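Local coordinates for protein peroxide stress sensing regulator (Streptococcus pyogenes, PDB 4I7H) that probably senses peroxide stress through a bound metal ion and regulates transcription of defence genes, as other PerR proteins of the FUR family do, at residues B[97-102]-B[110-115]. Numbering follows the deposited sequence.
Sequences HQHVNV and IADFMD. With NI (nickel (II) ion), chain F.
H97 and H99 both bind the nickel ion through NE2, and M114 of the partner strand packs against their rings. A chi1 of -168° puts its CG trans to the main-chain nitrogen, and the extended chain carries the methyl over one face of H97, a CH-pi contact with CE 3.6 Å from the ring centroid, while M114 CG lies 3.7 Å from H99 CE1. Methionine suits this place because its long, unbranched, apolar chain can lie along both rings, its polarisable sulfur also over the H97 face. H4, N15 and H19 complete the metal site. Behind its metal-bound nitrogen, H99 donates from ND1 to a water at 2.7 Å, in the ring plane; the water bridges to D112 OD2, to which it probably donates, and which also bonds S5.

Six backbone hydrogen bonds join the antiparallel strands 98-104 and 110-115 of this hairpin. On the face of Q98, V100 and V102, F113's flat ring gives both valines a broad apolar surface: V102 CG2 sits 3.4 Å from F113 CD2, and V100 CG2 meets its CE2. The Q98 amide, an N-H donor, matches the buried D115 carboxylate, NE2 reaching OD2 (3.0 Å) from above its plane; D117 and V118 backbone amides also hold this acid. ND1 donation would favour the H99 tautomer whose NE2 lone pair faces nickel, and D112, through the water, would probably make NE2 a more electron-rich ligand.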
ATOM      1  N   HIS B  97       8.047  -9.096  -3.720  1.00 38.15           N
ATOM      2  CA  HIS B  97       8.159  -7.679  -3.401  1.00 36.51           C
ATOM      3  C   HIS B  97       8.668  -6.899  -4.598  1.00 35.29           C
ATOM      4  O   HIS B  97       9.010  -7.470  -5.639  1.00 34.01           O
ATOM      5  CB  HIS B  97       9.134  -7.493  -2.236  1.00 33.14           C
ATOM      6  CG  HIS B  97      10.517  -7.980  -2.539  1.00 36.71           C
ATOM      7  ND1 HIS B  97      10.915  -9.278  -2.294  1.00 38.95           N
ATOM      8  CD2 HIS B  97      11.579  -7.359  -3.101  1.00 33.03           C
ATOM      9  CE1 HIS B  97      12.170  -9.431  -2.666  1.00 35.07           C
ATOM     10  NE2 HIS B  97      12.597  -8.283  -3.159  1.00 36.13           N
ATOM     11  N   GLN B  98       8.707  -5.579  -4.445  1.00 33.94           N
ATOM     12  CA  GLN B  98       9.319  -4.711  -5.433  1.00 31.47           C
ATOM     13  C   GLN B  98      10.147  -3.666  -4.682  1.00 31.17           C
ATOM     14  O   GLN B  98      10.216  -3.688  -3.448  1.00 30.89           O
ATOM     15  CB  GLN B  98       8.250  -4.034  -6.312  1.00 32.58           C
ATOM     16  CG  GLN B  98       7.338  -3.054  -5.543  1.00 32.62           C
ATOM     17  CD  GLN B  98       6.462  -2.179  -6.461  1.00 38.50           C
ATOM     18  OE1 GLN B  98       6.667  -2.117  -7.675  1.00 35.47           O
ATOM     19  NE2 GLN B  98       5.497  -1.482  -5.864  1.00 38.66           N
ATOM     20  N   HIS B  99      10.771  -2.759  -5.424  1.00 30.54           N
ATOM     21  CA  HIS B  99      11.586  -1.705  -4.820  1.00 31.36           C
ATOM     22  C   HIS B  99      11.183  -0.377  -5.394  1.00 28.29           C
ATOM     23  O   HIS B  99      11.107  -0.229  -6.615  1.00 29.50           O
ATOM     24  CB  HIS B  99      13.070  -1.966  -5.070  1.00 33.51           C
ATOM     25  CG  HIS B  99      13.580  -3.151  -4.325  1.00 31.43           C
ATOM     26  ND1 HIS B  99      14.028  -3.056  -3.026  1.00 34.23           N
ATOM     27  CD2 HIS B  99      13.645  -4.464  -4.656  1.00 28.54           C
ATOM     28  CE1 HIS B  99      14.395  -4.250  -2.601  1.00 36.78           C
ATOM     29  NE2 HIS B  99      14.158  -5.118  -3.561  1.00 31.65           N
ATOM     30  N   VAL B 100      10.897   0.576  -4.508  1.00 27.48           N
ATOM     31  CA  VAL B 100      10.415   1.881  -4.944  1.00 29.04           C
ATOM     32  C   VAL B 100      11.225   3.041  -4.359  1.00 29.60           C
ATOM     33  O   VAL B 100      11.875   2.901  -3.306  1.00 30.08           O
ATOM     34  CB  VAL B 100       8.864   2.026  -4.745  1.00 37.14           C
ATOM     35  CG1 VAL B 100       8.266   0.802  -4.090  1.00 36.19           C
ATOM     36  CG2 VAL B 100       8.479   3.307  -3.998  1.00 31.56           C
ATOM     37  N   ASN B 101      11.210   4.169  -5.059  1.00 30.79           N
ATOM     38  CA  ASN B 101      11.993   5.334  -4.645  1.00 32.16           C
ATOM     39  C   ASN B 101      11.271   6.258  -3.674  1.00 32.21           C
ATOM     40  O   ASN B 101      10.041   6.358  -3.719  1.00 28.29           O
ATOM     41  CB  ASN B 101      12.430   6.113  -5.890  1.00 32.04           C
ATOM     42  CG  ASN B 101      13.523   5.396  -6.658  1.00 30.89           C
ATOM     43  OD1 ASN B 101      14.431   4.818  -6.053  1.00 31.57           O
ATOM     44  ND2 ASN B 101      13.449   5.429  -7.981  1.00 32.91           N
ATOM     45  N   VAL B 102      12.032   6.900  -2.778  1.00 29.38           N
ATOM     46  CA  VAL B 102      11.548   8.087  -2.053  1.00 30.45           C
ATOM     47  C   VAL B 102      12.458   9.255  -2.429  1.00 32.59           C
ATOM     48  O   VAL B 102      13.681   9.100  -2.451  1.00 30.61           O
ATOM     49  CB  VAL B 102      11.687   7.992  -0.526  1.00 34.69           C
ATOM     50  CG1 VAL B 102      10.616   8.856   0.168  1.00 33.42           C
ATOM     51  CG2 VAL B 102      11.669   6.576  -0.050  1.00 40.31           C
ATOM     52  N   ILE B 110      17.692  10.777  -3.520  1.00 35.45           N
ATOM     53  CA  ILE B 110      16.804   9.629  -3.712  1.00 39.00           C
ATOM     54  C   ILE B 110      17.298   8.388  -2.977  1.00 38.21           C
ATOM     55  O   ILE B 110      18.493   8.093  -2.965  1.00 35.53           O
ATOM     56  CB  ILE B 110      16.590   9.357  -5.219  1.00 36.19           C
ATOM     57  CG1 ILE B 110      15.770  10.501  -5.804  1.00 33.32           C
ATOM     58  CG2 ILE B 110      15.868   8.023  -5.467  1.00 37.72           C
ATOM     59  CD1 ILE B 110      15.797  10.574  -7.291  1.00 43.35           C
ATOM     60  N   ALA B 111      16.368   7.687  -2.339  1.00 33.95           N
ATOM     61  CA  ALA B 111      16.661   6.426  -1.665  1.00 34.33           C
ATOM     62  C   ALA B 111      15.604   5.427  -2.102  1.00 32.61           C
ATOM     63  O   ALA B 111      14.519   5.818  -2.548  1.00 32.96           O
ATOM     64  CB  ALA B 111      16.614   6.601  -0.166  1.00 33.61           C
ATOM     65  N   ASP B 112      15.902   4.145  -1.974  1.00 33.22           N
ATOM     66  CA  ASP B 112      14.920   3.139  -2.333  1.00 32.53           C
ATOM     67  C   ASP B 112      14.566   2.259  -1.143  1.00 34.47           C
ATOM     68  O   ASP B 112      15.313   2.158  -0.155  1.00 34.71           O
ATOM     69  CB  ASP B 112      15.394   2.287  -3.510  1.00 35.94           C
ATOM     70  CG  ASP B 112      16.708   1.593  -3.228  1.00 37.55           C
ATOM     71  OD1 ASP B 112      17.764   2.199  -3.500  1.00 43.14           O
ATOM     72  OD2 ASP B 112      16.687   0.447  -2.725  1.00 37.56           O
ATOM     73  N   PHE B 113      13.397   1.646  -1.228  1.00 30.75           N
ATOM     74  CA  PHE B 113      12.941   0.770  -0.173  1.00 29.34           C
ATOM     75  C   PHE B 113      12.131  -0.381  -0.765  1.00 30.00           C
ATOM     76  O   PHE B 113      11.639  -0.320  -1.903  1.00 30.04           O
ATOM     77  CB  PHE B 113      12.151   1.546   0.886  1.00 31.42           C
ATOM     78  CG  PHE B 113      10.833   2.086   0.394  1.00 31.76           C
ATOM     79  CD1 PHE B 113       9.652   1.376   0.614  1.00 32.28           C
ATOM     80  CD2 PHE B 113      10.768   3.298  -0.284  1.00 33.35           C
ATOM     81  CE1 PHE B 113       8.433   1.866   0.163  1.00 29.74           C
ATOM     82  CE2 PHE B 113       9.539   3.792  -0.747  1.00 30.68           C
ATOM     83  CZ  PHE B 113       8.380   3.070  -0.513  1.00 29.31           C
ATOM     84  N   MET B 114      12.035  -1.440   0.020  1.00 30.14           N
ATOM     85  CA  MET B 114      11.405  -2.669  -0.399  1.00 32.26           C
ATOM     86  C   MET B 114       9.912  -2.618  -0.046  1.00 33.13           C
ATOM     87  O   MET B 114       9.540  -2.299   1.092  1.00 33.79           O
ATOM     88  CB  MET B 114      12.102  -3.802   0.340  1.00 30.52           C
ATOM     89  CG  MET B 114      11.811  -5.168  -0.139  1.00 40.36           C
ATOM     90  SD  MET B 114      12.698  -6.278   0.974  1.00 45.84           S
ATOM     91  CE  MET B 114      11.682  -7.730   0.782  1.00 43.23           C
ATOM     92  N   ASP B 115       9.061  -2.910  -1.019  1.00 31.13           N
ATOM     93  CA  ASP B 115       7.617  -2.767  -0.830  1.00 33.79           C
ATOM     94  C   ASP B 115       6.886  -4.066  -1.127  1.00 36.05           C
ATOM     95  O   ASP B 115       7.233  -4.769  -2.071  1.00 32.74           O
ATOM     96  CB  ASP B 115       7.064  -1.703  -1.765  1.00 30.80           C
ATOM     97  CG  ASP B 115       5.540  -1.796  -1.914  1.00 36.68           C
ATOM     98  OD1 ASP B 115       4.807  -1.424  -0.951  1.00 33.48           O
ATOM     99  OD2 ASP B 115       5.078  -2.255  -2.983  1.00 35.35           O
TER
HETATM  100 NI    NI F 202      14.613  -7.364  -4.191  1.00 35.47          NI
HETATM  101  O   HOH W   1      14.980  -1.193  -1.390  1.00 31.43           O